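Local coordinates for malonyl CoA-acyl carrier protein transacylase (Mycobacterium tuberculosis, PDB 2QC3), which catalyses transfer of the malonyl group from malonyl-CoA to holo-acyl carrier protein, giving malonyl-ACP and free CoA for fatty acid biosynthesis, at residues Leu253-Leu258 and Gly277-Glu282; Leu222-Asp227 and Met238-Ser243; Ala38-Ala43 and Ala60-Val65; Ala67-His72 and Asp109-Ala114. All blocks are in the same frame, centred on the assembly; numbering follows the deposited sequence.

Contact 1: residues Leu253-Leu258 and Gly277-Glu282; sequences LCTATL and GIAKRE
The carboxylate of Glu282 is the flat group here, but Thr255 touches neither a face nor an edge of it. It meets the aliphatic part of the chain instead. Thr255 CG2 lies 3.5 Å from Glu282 CG and 3.6 Å from Glu282 CB, and the two side chains cross at about a right angle. The chain of Glu282 bends about its CB-CG bond (chi2 -53°). This carries the carboxylate away from Thr255 and past the segment, to Arg259 of the same helix, where OE2 makes a salt bridge. The methyl of Thr255 also rests on the backbone of helix 275-282, with CG2 3.9 Å from Ala279 CA. It points across because CG2 stands anti to the backbone N, while OG1 sits beside that N and makes a weak hydrogen bond to Trp251 O. Ile278 CG2 is at the margin, 4.3 Å from Thr255 OG1. The segment axes cross at -50° and come within 9.4 Å. Helix 275-282 joins the parallel strands 263-268 and 288-290, and helix 251-260 leads into the first of them. The threonine therefore acts as an apolar group across this interface. Its hydroxyl turns back weakly to its own helix, and Arg259 meets the charge of Glu282.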
loop_
_atom_site.group_PDB
_atom_site.type_symbol
_atom_site.label_atom_id
_atom_site.label_comp_id
_atom_site.label_asym_id
_atom_site.label_seq_id
_atom_site.Cartn_x
_atom_site.Cartn_y
_atom_site.Cartn_z
ATOM N N LEU A 253 -12.720 -1.404 -5.838
ATOM C CA LEU A 253 -13.856 -0.934 -5.057
ATOM C C LEU A 253 -13.530 0.398 -4.368
ATOM O O LEU A 253 -14.411 1.228 -4.147
ATOM C CB LEU A 253 -14.263 -1.990 -4.015
ATOM C CG LEU A 253 -14.715 -3.344 -4.583
ATOM C CD1 LEU A 253 -15.197 -4.258 -3.453
ATOM C CD2 LEU A 253 -15.844 -3.120 -5.602
ATOM N N CYS A 254 -12.261 0.612 -4.043
ATOM C CA CYS A 254 -11.875 1.852 -3.397
ATOM C C CYS A 254 -12.033 3.022 -4.371
ATOM O O CYS A 254 -12.569 4.071 -4.019
ATOM C CB CYS A 254 -10.421 1.778 -2.904
ATOM S SG CYS A 254 -10.160 0.705 -1.466
ATOM N N THR A 255 -11.572 2.836 -5.600
ATOM C CA THR A 255 -11.668 3.900 -6.582
ATOM C C THR A 255 -13.128 4.156 -6.942
ATOM O O THR A 255 -13.509 5.287 -7.229
ATOM C CB THR A 255 -10.882 3.563 -7.845
ATOM O OG1 THR A 255 -9.541 3.203 -7.493
ATOM C CG2 THR A 255 -10.845 4.766 -8.760
ATOM N N ALA A 256 -13.938 3.099 -6.929
ATOM C CA ALA A 256 -15.363 3.227 -7.228
ATOM C C ALA A 256 -15.985 4.117 -6.158
ATOM O O ALA A 256 -16.869 4.924 -6.439
ATOM C CB ALA A 256 -16.034 1.849 -7.225
ATOM N N THR A 257 -15.510 3.974 -4.927
ATOM C CA THR A 257 -16.017 4.785 -3.829
ATOM C C THR A 257 -15.565 6.238 -3.972
ATOM O O THR A 257 -16.294 7.162 -3.610
ATOM C CB THR A 257 -15.547 4.232 -2.468
ATOM O OG1 THR A 257 -16.095 2.919 -2.275
ATOM C CG2 THR A 257 -16.007 5.147 -1.331
ATOM N N LEU A 258 -14.361 6.440 -4.494
ATOM C CA LEU A 258 -13.847 7.792 -4.694
ATOM C C LEU A 258 -14.751 8.507 -5.694
ATOM O O LEU A 258 -15.059 9.689 -5.539
ATOM C CB LEU A 258 -12.415 7.748 -5.231
ATOM C CG LEU A 258 -11.374 7.136 -4.289
ATOM C CD1 LEU A 258 -10.019 7.059 -4.991
ATOM C CD2 LEU A 258 -11.280 7.985 -3.022
ATOM N N GLY A 277 -2.602 6.765 -11.832
ATOM C CA GLY A 277 -3.087 6.344 -13.135
ATOM C C GLY A 277 -4.332 5.481 -13.039
ATOM O O GLY A 277 -5.267 5.637 -13.826
ATOM N N ILE A 278 -4.347 4.554 -12.086
ATOM C CA ILE A 278 -5.512 3.699 -11.911
ATOM C C ILE A 278 -6.704 4.563 -11.508
ATOM O O ILE A 278 -7.783 4.426 -12.070
ATOM C CB ILE A 278 -5.273 2.613 -10.824
ATOM C CG1 ILE A 278 -4.452 1.458 -11.397
ATOM C CG2 ILE A 278 -6.601 2.050 -10.352
ATOM C CD1 ILE A 278 -3.216 1.877 -12.150
ATOM N N ALA A 279 -6.491 5.465 -10.550
ATOM C CA ALA A 279 -7.548 6.350 -10.067
ATOM C C ALA A 279 -8.090 7.281 -11.154
ATOM O O ALA A 279 -9.269 7.643 -11.133
ATOM C CB ALA A 279 -7.043 7.170 -8.891
ATOM N N LYS A 280 -7.229 7.663 -12.094
ATOM C CA LYS A 280 -7.619 8.543 -13.198
ATOM C C LYS A 280 -8.704 7.913 -14.055
ATOM O O LYS A 280 -9.659 8.576 -14.451
ATOM C CB LYS A 280 -6.431 8.825 -14.126
ATOM C CG LYS A 280 -5.465 9.898 -13.692
ATOM C CD LYS A 280 -4.311 9.937 -14.676
ATOM C CE LYS A 280 -3.346 11.063 -14.385
ATOM N NZ LYS A 280 -3.921 12.395 -14.643
ATOM N N ARG A 281 -8.533 6.630 -14.351
ATOM C CA ARG A 281 -9.461 5.911 -15.207
ATOM C C ARG A 281 -10.927 6.010 -14.794
ATOM O O ARG A 281 -11.810 6.059 -15.649
ATOM C CB ARG A 281 -9.043 4.440 -15.317
ATOM C CG ARG A 281 -9.715 3.707 -16.466
ATOM C CD ARG A 281 -9.226 2.266 -16.630
ATOM N NE ARG A 281 -7.855 2.165 -17.130
ATOM C CZ ARG A 281 -6.767 2.186 -16.365
ATOM N NH1 ARG A 281 -6.874 2.304 -15.048
ATOM N NH2 ARG A 281 -5.566 2.080 -16.917
ATOM N N GLU A 282 -11.190 6.047 -13.492
ATOM C CA GLU A 282 -12.566 6.129 -13.016
ATOM C C GLU A 282 -12.958 7.568 -12.702
ATOM O O GLU A 282 -14.126 7.940 -12.814
ATOM C CB GLU A 282 -12.754 5.258 -11.769
ATOM C CG GLU A 282 -12.127 3.871 -11.868
ATOM C CD GLU A 282 -12.559 3.099 -13.098
ATOM O OE1 GLU A 282 -11.930 2.060 -13.394
ATOM O OE2 GLU A 282 -13.527 3.521 -13.766
#

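Contact 2: residues Leu222-Asp227 and Met238-Ser243; sequences LLSNRD and MDTLVS
Apolar contact comes first, and Thr240 CG2 is its centre. This methyl stands anti to the backbone N of Thr240 and points from helix 234-243 at the loop after strand 221-222. Arg226 offers it two carbons of its extended chain, CB at 3.8 Å and CD at 3.9 Å from CG2. The two side chains cross at about a right angle. Ser224 CB is also 3.9 Å from CG2. Ser224 OG is modelled 2.9 Å from the same CG2, closer than van der Waals contact allows, so the exact distance is doubtful.

Direct hydrogen bonds stay within each partner. Ser224 OG accepts from Arg226 N at 3.2 Å with an N-H...O angle of 162°, which makes an ST turn. Thr240 OG1 bonds back to Ala236 O in its own helix.

A water supplies the polar link between the segments. It accepts from Arg226 NH1 at 2.7 Å, in plane at the edge of the guanidinium, and is hydrogen-bonded to Thr240 OG1 at 2.6 Å.

The loop also borders the probable active site. Asn225 bonds through OD1 to the backbone N of Ser92, an active-site residue by similarity and probably the nucleophile, and through ND2 to Gly90 O. The chemistry implies a loop held by its ST turn and by the bonds of Asn225, with the helix meeting it through one methyl and a water bridge.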
loop_
_atom_site.group_PDB
_atom_site.type_symbol
_atom_site.label_atom_id
_atom_site.label_comp_id
_atom_site.label_asym_id
_atom_site.label_seq_id
_atom_site.Cartn_x
_atom_site.Cartn_y
_atom_site.Cartn_z
ATOM N N LEU A 222 -11.693 7.426 5.645
ATOM C CA LEU A 222 -10.645 6.443 5.399
ATOM C C LEU A 222 -11.238 5.179 4.795
ATOM O O LEU A 222 -12.052 4.499 5.427
ATOM C CB LEU A 222 -9.935 6.112 6.720
ATOM C CG LEU A 222 -8.782 5.096 6.745
ATOM C CD1 LEU A 222 -7.581 5.609 5.945
ATOM C CD2 LEU A 222 -8.376 4.864 8.183
ATOM N N LEU A 223 -10.834 4.874 3.567
ATOM C CA LEU A 223 -11.317 3.685 2.869
ATOM C C LEU A 223 -10.455 2.471 3.199
ATOM O O LEU A 223 -9.315 2.613 3.642
ATOM C CB LEU A 223 -11.304 3.914 1.358
ATOM C CG LEU A 223 -12.134 5.102 0.874
ATOM C CD1 LEU A 223 -12.142 5.127 -0.650
ATOM C CD2 LEU A 223 -13.556 4.979 1.420
ATOM N N SER A 224 -11.011 1.283 2.975
ATOM C CA SER A 224 -10.308 0.038 3.240
ATOM C C SER A 224 -10.256 -0.850 1.999
ATOM O O SER A 224 -11.216 -0.917 1.233
ATOM C CB SER A 224 -11.000 -0.725 4.379
ATOM O OG SER A 224 -10.400 -1.994 4.574
ATOM N N ASN A 225 -9.126 -1.530 1.819
ATOM C CA ASN A 225 -8.912 -2.443 0.696
ATOM C C ASN A 225 -9.870 -3.627 0.787
ATOM O O ASN A 225 -10.070 -4.357 -0.179
ATOM C CB ASN A 225 -7.474 -2.982 0.717
ATOM C CG ASN A 225 -6.452 -1.957 0.280
ATOM O OD1 ASN A 225 -5.250 -2.176 0.438
ATOM N ND2 ASN A 225 -6.911 -0.840 -0.286
ATOM N N ARG A 226 -10.435 -3.828 1.969
ATOM C CA ARG A 226 -11.370 -4.927 2.190
ATOM C C ARG A 226 -12.535 -4.887 1.204
ATOM O O ARG A 226 -12.835 -5.877 0.526
ATOM C CB ARG A 226 -11.929 -4.853 3.611
ATOM C CG ARG A 226 -12.932 -5.941 3.928
ATOM C CD ARG A 226 -13.539 -5.743 5.307
ATOM N NE ARG A 226 -14.281 -6.925 5.723
ATOM C CZ ARG A 226 -15.073 -6.982 6.792
ATOM N NH1 ARG A 226 -15.236 -5.916 7.564
ATOM N NH2 ARG A 226 -15.701 -8.111 7.090
ATOM N N ASP A 227 -13.185 -3.732 1.124
ATOM C CA ASP A 227 -14.341 -3.578 0.249
ATOM C C ASP A 227 -14.519 -2.168 -0.311
ATOM O O ASP A 227 -15.598 -1.820 -0.785
ATOM C CB ASP A 227 -15.593 -3.977 1.018
ATOM C CG ASP A 227 -15.700 -3.267 2.357
ATOM O OD1 ASP A 227 -16.633 -3.584 3.126
ATOM O OD2 ASP A 227 -14.854 -2.394 2.645
ATOM N N MET A 238 -8.682 -0.862 12.658
ATOM C CA MET A 238 -7.588 -1.762 13.018
ATOM C C MET A 238 -7.920 -3.229 12.787
ATOM O O MET A 238 -7.084 -3.977 12.278
ATOM C CB MET A 238 -7.160 -1.535 14.471
ATOM C CG MET A 238 -6.623 -0.136 14.727
ATOM S SD MET A 238 -5.338 0.358 13.542
ATOM C CE MET A 238 -3.923 -0.588 14.174
ATOM N N ASP A 239 -9.132 -3.640 13.151
ATOM C CA ASP A 239 -9.548 -5.026 12.949
ATOM C C ASP A 239 -9.501 -5.362 11.461
ATOM O O ASP A 239 -9.075 -6.443 11.068
ATOM C CB ASP A 239 -10.973 -5.255 13.477
ATOM C CG ASP A 239 -11.044 -5.247 14.994
ATOM O OD1 ASP A 239 -9.983 -5.370 15.640
ATOM O OD2 ASP A 239 -12.161 -5.130 15.541
ATOM N N THR A 240 -9.945 -4.424 10.635
ATOM C CA THR A 240 -9.940 -4.629 9.197
ATOM C C THR A 240 -8.515 -4.676 8.658
ATOM O O THR A 240 -8.207 -5.483 7.777
ATOM C CB THR A 240 -10.732 -3.519 8.490
ATOM O OG1 THR A 240 -12.104 -3.606 8.890
ATOM C CG2 THR A 240 -10.636 -3.655 6.975
ATOM N N LEU A 241 -7.651 -3.815 9.192
ATOM C CA LEU A 241 -6.250 -3.778 8.774
ATOM C C LEU A 241 -5.572 -5.123 9.048
ATOM O O LEU A 241 -4.868 -5.657 8.194
ATOM C CB LEU A 241 -5.502 -2.661 9.512
ATOM C CG LEU A 241 -3.973 -2.619 9.353
ATOM C CD1 LEU A 241 -3.599 -2.451 7.897
ATOM C CD2 LEU A 241 -3.401 -1.489 10.172
ATOM N N VAL A 242 -5.793 -5.674 10.238
ATOM C CA VAL A 242 -5.190 -6.952 10.594
ATOM C C VAL A 242 -5.703 -8.040 9.658
ATOM O O VAL A 242 -4.933 -8.813 9.090
ATOM C CB VAL A 242 -5.524 -7.330 12.048
ATOM C CG1 VAL A 242 -4.943 -8.701 12.381
ATOM C CG2 VAL A 242 -4.965 -6.277 12.990
ATOM N N SER A 243 -7.016 -8.072 9.480
ATOM C CA SER A 243 -7.645 -9.056 8.618
ATOM C C SER A 243 -7.178 -8.974 7.159
ATOM O O SER A 243 -7.064 -9.995 6.485
ATOM C CB SER A 243 -9.166 -8.902 8.707
ATOM O OG SER A 243 -9.811 -9.877 7.921
HETATM O O HOH W 1 -14.239 -3.381 7.440
#

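Contact 3: residues Ala38-Ala43 and Ala60-Val65; sequences ADLDLA and AQPLIV
Leu42, which packs on Pro62 and Leu63, has its backbone N hydrogen-bonded to Ser35 OG of helix 27-37. A second bond from the same N to Leu40 O is doubtful. The shortest sound bond within the segments is Val65 N to Gln61 O, at 3.1 Å.

No hydrogen bond joins the segments; the touching is apolar. Leu40 CD2 meets the ring of Pro62 at CG, 3.7 Å away, and the two side chains cross at about a right angle. Leu42 CD2 lies more loosely, 4.4 Å from Pro62 CB and also 4.4 Å from Leu63 CD1. Leu63 has CG anti to its backbone N (chi1 -167°), which carries CD1 toward the other segment, to 3.9 Å from Leu42 O.

Residues 38-41 make the turn between helices 27-37 and 42-47, and Leu42 begins the second. A Schellman motif ends the first helix, with Asp39 at positive phi. Asp41 is the N-cap of the second, its OD1 bonded to Arg44 N. Between these caps Leu40 faces helix 57-77, which is kinked at Pro62, where the imide N makes no bond to the preceding turn. Helix 107-125 also borders the patch, with Val111 against Leu42.

The chemistry divides the work. Polar groups shape the turn locally, while leucine methyls and a proline ring make the long-range contact, so it rests on shape rather than on directed bonds.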
loop_
_atom_site.group_PDB
_atom_site.type_symbol
_atom_site.label_atom_id
_atom_site.label_comp_id
_atom_site.label_asym_id
_atom_site.label_seq_id
_atom_site.Cartn_x
_atom_site.Cartn_y
_atom_site.Cartn_z
ATOM N N ALA A 38 10.971 0.786 14.518
ATOM C CA ALA A 38 10.958 -0.380 13.641
ATOM C C ALA A 38 12.243 -1.193 13.774
ATOM O O ALA A 38 12.426 -2.198 13.079
ATOM C CB ALA A 38 10.778 0.062 12.198
ATOM N N ASP A 39 13.132 -0.752 14.661
ATOM C CA ASP A 39 14.404 -1.435 14.884
ATOM C C ASP A 39 15.064 -1.749 13.547
ATOM O O ASP A 39 15.521 -2.864 13.307
ATOM C CB ASP A 39 14.174 -2.726 15.678
ATOM C CG ASP A 39 15.463 -3.468 15.965
ATOM O OD1 ASP A 39 16.406 -2.836 16.488
ATOM O OD2 ASP A 39 15.532 -4.681 15.672
ATOM N N LEU A 40 15.115 -0.744 12.682
ATOM C CA LEU A 40 15.691 -0.895 11.358
ATOM C C LEU A 40 16.388 0.410 10.969
ATOM O O LEU A 40 15.858 1.493 11.202
ATOM C CB LEU A 40 14.568 -1.201 10.364
ATOM C CG LEU A 40 14.733 -2.259 9.272
ATOM C CD1 LEU A 40 15.068 -3.610 9.890
ATOM C CD2 LEU A 40 13.428 -2.352 8.478
ATOM N N ASP A 41 17.572 0.308 10.379
ATOM C CA ASP A 41 18.313 1.494 9.960
ATOM C C ASP A 41 17.675 2.008 8.675
ATOM O O ASP A 41 18.243 1.868 7.595
ATOM C CB ASP A 41 19.780 1.145 9.698
ATOM C CG ASP A 41 20.677 2.374 9.640
ATOM O OD1 ASP A 41 20.280 3.391 9.030
ATOM O OD2 ASP A 41 21.795 2.317 10.197
ATOM N N LEU A 42 16.491 2.597 8.798
ATOM C CA LEU A 42 15.770 3.118 7.642
ATOM C C LEU A 42 16.582 4.144 6.856
ATOM O O LEU A 42 16.443 4.252 5.640
ATOM C CB LEU A 42 14.442 3.740 8.086
ATOM C CG LEU A 42 13.448 2.782 8.755
ATOM C CD1 LEU A 42 12.218 3.548 9.203
ATOM C CD2 LEU A 42 13.068 1.677 7.779
ATOM N N ALA A 43 17.425 4.895 7.557
ATOM C CA ALA A 43 18.254 5.915 6.922
ATOM C C ALA A 43 19.090 5.340 5.782
ATOM O O ALA A 43 18.995 5.795 4.642
ATOM C CB ALA A 43 19.165 6.563 7.957
ATOM N N ALA A 60 11.078 -3.289 2.636
ATOM C CA ALA A 60 10.310 -2.382 1.787
ATOM C C ALA A 60 9.019 -1.880 2.411
ATOM O O ALA A 60 8.595 -0.753 2.158
ATOM C CB ALA A 60 10.009 -3.040 0.455
ATOM N N GLN A 61 8.382 -2.705 3.229
ATOM C CA GLN A 61 7.137 -2.273 3.835
ATOM C C GLN A 61 7.315 -1.058 4.773
ATOM O O GLN A 61 6.649 -0.035 4.599
ATOM C CB GLN A 61 6.464 -3.461 4.540
ATOM C CG GLN A 61 5.814 -4.449 3.593
ATOM C CD GLN A 61 4.883 -5.413 4.299
ATOM O OE1 GLN A 61 3.992 -5.003 5.036
ATOM N NE2 GLN A 61 5.077 -6.703 4.062
ATOM N N PRO A 62 8.221 -1.140 5.767
ATOM C CA PRO A 62 8.378 0.024 6.644
ATOM C C PRO A 62 9.041 1.194 5.918
ATOM O O PRO A 62 8.807 2.353 6.241
ATOM C CB PRO A 62 9.239 -0.519 7.784
ATOM C CG PRO A 62 10.102 -1.519 7.087
ATOM C CD PRO A 62 9.123 -2.228 6.181
ATOM N N LEU A 63 9.870 0.872 4.932
ATOM C CA LEU A 63 10.571 1.884 4.155
ATOM C C LEU A 63 9.562 2.681 3.330
ATOM O O LEU A 63 9.613 3.913 3.285
ATOM C CB LEU A 63 11.597 1.207 3.243
ATOM C CG LEU A 63 12.659 2.067 2.552
ATOM C CD1 LEU A 63 13.467 2.840 3.590
ATOM C CD2 LEU A 63 13.571 1.160 1.728
ATOM N N ILE A 64 8.638 1.974 2.686
ATOM C CA ILE A 64 7.608 2.626 1.885
ATOM C C ILE A 64 6.713 3.499 2.758
ATOM O O ILE A 64 6.398 4.632 2.388
ATOM C CB ILE A 64 6.741 1.593 1.136
ATOM C CG1 ILE A 64 7.580 0.919 0.049
ATOM C CG2 ILE A 64 5.514 2.274 0.507
ATOM C CD1 ILE A 64 6.910 -0.283 -0.583
ATOM N N VAL A 65 6.301 2.975 3.910
ATOM C CA VAL A 65 5.458 3.734 4.826
ATOM C C VAL A 65 6.236 4.947 5.330
ATOM O O VAL A 65 5.678 6.034 5.468
ATOM C CB VAL A 65 4.995 2.865 6.038
ATOM C CG1 VAL A 65 4.343 3.746 7.098
ATOM C CG2 VAL A 65 3.998 1.809 5.571
#

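Contact 4: residues Ala67-His72 and Asp109-Ala114; sequences ATLLAH and DAVALA
This is a small, buried, wholly apolar contact between two helices, 57-77 and 107-125, in the helical part of the acyl transferase domain, beside helix 94-101. One side chain carries it. Leu69 points from helix 57-77 toward the other segment, and its CD1 methyl lies 3.7 Å from Ala110 CB. The same CD1 is 4.4 Å from Val111 CG2, so the leucine end meets two consecutive residues of helix 107-125.

The torsions explain the reach. CG of Leu69 is anti to the carbonyl carbon (chi1 -57°), and CD1 then continues the chain outward (chi2 -174°). Ala110 also points its CB toward the other segment, and meets CD1 with a single methyl. Val111 comes in more from the flank. The backbones stay well apart, with 8.6 Å between the CA atoms of Leu69 and Val111, the nearest such pair.

No polar group takes part. Backbone bonds are made within each helix, such as Ala114 N to Ala110 O at 2.8 Å. Thr68, next to Leu69, uses its hydroxyl with Pro270 O and Ile64 O.

Other helices continue the packing around the patch. Helix 94-101 places Ala100 against Leu69 and Ile96 against Ala110. It follows strand 86-90 of the parallel sheet. Helix 27-37 adds Trp34 beside Leu69, and Phe206 and Ala209 of helix 203-211 touch Leu113 farther along helix 107-125.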
loop_
_atom_site.group_PDB
_atom_site.type_symbol
_atom_site.label_atom_id
_atom_site.label_comp_id
_atom_site.label_asym_id
_atom_site.label_seq_id
_atom_site.Cartn_x
_atom_site.Cartn_y
_atom_site.Cartn_z
ATOM N N ALA A 67 8.657 6.633 3.779
ATOM C CA ALA A 67 8.736 7.617 2.704
ATOM C C ALA A 67 7.412 8.367 2.612
ATOM O O ALA A 67 7.380 9.597 2.486
ATOM C CB ALA A 67 9.027 6.925 1.383
ATOM N N THR A 68 6.319 7.616 2.686
ATOM C CA THR A 68 4.996 8.213 2.607
ATOM C C THR A 68 4.718 9.220 3.704
ATOM O O THR A 68 4.234 10.323 3.435
ATOM C CB THR A 68 3.877 7.143 2.621
ATOM O OG1 THR A 68 3.923 6.404 1.398
ATOM C CG2 THR A 68 2.495 7.804 2.741
ATOM N N LEU A 69 5.034 8.847 4.938
ATOM C CA LEU A 69 4.776 9.723 6.062
ATOM C C LEU A 69 5.705 10.931 6.143
ATOM O O LEU A 69 5.311 11.970 6.663
ATOM C CB LEU A 69 4.784 8.908 7.362
ATOM C CG LEU A 69 3.747 7.768 7.303
ATOM C CD1 LEU A 69 3.661 7.045 8.647
ATOM C CD2 LEU A 69 2.378 8.341 6.912
ATOM N N LEU A 70 6.930 10.815 5.641
ATOM C CA LEU A 70 7.834 11.969 5.658
ATOM C C LEU A 70 7.161 13.071 4.846
ATOM O O LEU A 70 7.112 14.231 5.265
ATOM C CB LEU A 70 9.180 11.631 5.016
ATOM C CG LEU A 70 10.196 10.828 5.824
ATOM C CD1 LEU A 70 11.389 10.516 4.941
ATOM C CD2 LEU A 70 10.630 11.621 7.055
ATOM N N ALA A 71 6.629 12.687 3.688
ATOM C CA ALA A 71 5.947 13.614 2.796
ATOM C C ALA A 71 4.709 14.166 3.480
ATOM O O ALA A 71 4.432 15.366 3.417
ATOM C CB ALA A 71 5.562 12.907 1.506
ATOM N N HIS A 72 3.959 13.284 4.129
ATOM C CA HIS A 72 2.759 13.702 4.833
ATOM C C HIS A 72 3.116 14.629 5.985
ATOM O O HIS A 72 2.402 15.593 6.263
ATOM C CB HIS A 72 2.006 12.505 5.401
ATOM C CG HIS A 72 0.964 12.888 6.403
ATOM N ND1 HIS A 72 -0.193 13.552 6.055
ATOM C CD2 HIS A 72 0.927 12.745 7.749
ATOM C CE1 HIS A 72 -0.899 13.800 7.145
ATOM N NE2 HIS A 72 -0.242 13.321 8.186
ATOM N N ASP A 109 4.369 4.792 15.220
ATOM C CA ASP A 109 3.731 3.497 15.413
ATOM C C ASP A 109 3.396 2.866 14.063
ATOM O O ASP A 109 3.451 1.647 13.910
ATOM C CB ASP A 109 2.457 3.631 16.255
ATOM C CG ASP A 109 2.751 3.917 17.723
ATOM O OD1 ASP A 109 3.791 3.438 18.228
ATOM O OD2 ASP A 109 1.940 4.607 18.372
ATOM N N ALA A 110 3.052 3.698 13.084
ATOM C CA ALA A 110 2.723 3.196 11.752
ATOM C C ALA A 110 3.936 2.496 11.136
ATOM O O ALA A 110 3.825 1.388 10.606
ATOM C CB ALA A 110 2.266 4.348 10.847
ATOM N N VAL A 111 5.094 3.145 11.205
ATOM C CA VAL A 111 6.301 2.556 10.642
ATOM C C VAL A 111 6.686 1.260 11.349
ATOM O O VAL A 111 7.033 0.279 10.697
ATOM C CB VAL A 111 7.477 3.540 10.693
ATOM C CG1 VAL A 111 8.753 2.851 10.227
ATOM C CG2 VAL A 111 7.171 4.745 9.798
ATOM N N ALA A 112 6.616 1.258 12.678
ATOM C CA ALA A 112 6.947 0.066 13.457
ATOM C C ALA A 112 5.955 -1.064 13.161
ATOM O O ALA A 112 6.335 -2.233 13.121
ATOM C CB ALA A 112 6.933 0.388 14.947
ATOM N N LEU A 113 4.684 -0.706 12.968
ATOM C CA LEU A 113 3.650 -1.691 12.670
ATOM C C LEU A 113 3.915 -2.257 11.282
ATOM O O LEU A 113 3.710 -3.440 11.014
ATOM C CB LEU A 113 2.264 -1.040 12.703
ATOM C CG LEU A 113 1.108 -1.996 12.394
ATOM C CD1 LEU A 113 1.070 -3.101 13.456
ATOM C CD2 LEU A 113 -0.211 -1.226 12.352
ATOM N N ALA A 114 4.369 -1.389 10.394
ATOM C CA ALA A 114 4.685 -1.801 9.048
ATOM C C ALA A 114 5.894 -2.766 9.090
ATOM O O ALA A 114 5.922 -3.777 8.383
ATOM C CB ALA A 114 4.987 -0.559 8.198
#

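Contacts 1, 3 and 4 are buried; contact 2 is only partly so, and it alone has a water linking its two segments. Contacts 3 and 4 share helix 57-77 and lie together, their centres about 8 Å apart, with Leu42 CD1 and Val111 CG1 touching at 3.7 Å. Between side chains both are apolar, and neither has a hydrogen bond across. Contact 1 lies on the other side of the chain's centre from them. Contact 2 stands between: its loop touches helix 251-260 of contact 1 through Leu223 and Ser224, and its helix reaches contact 4 through Leu241 and Leu113. The polar link is where loop meets helix; the other three contacts rest mainly on aliphatic groups.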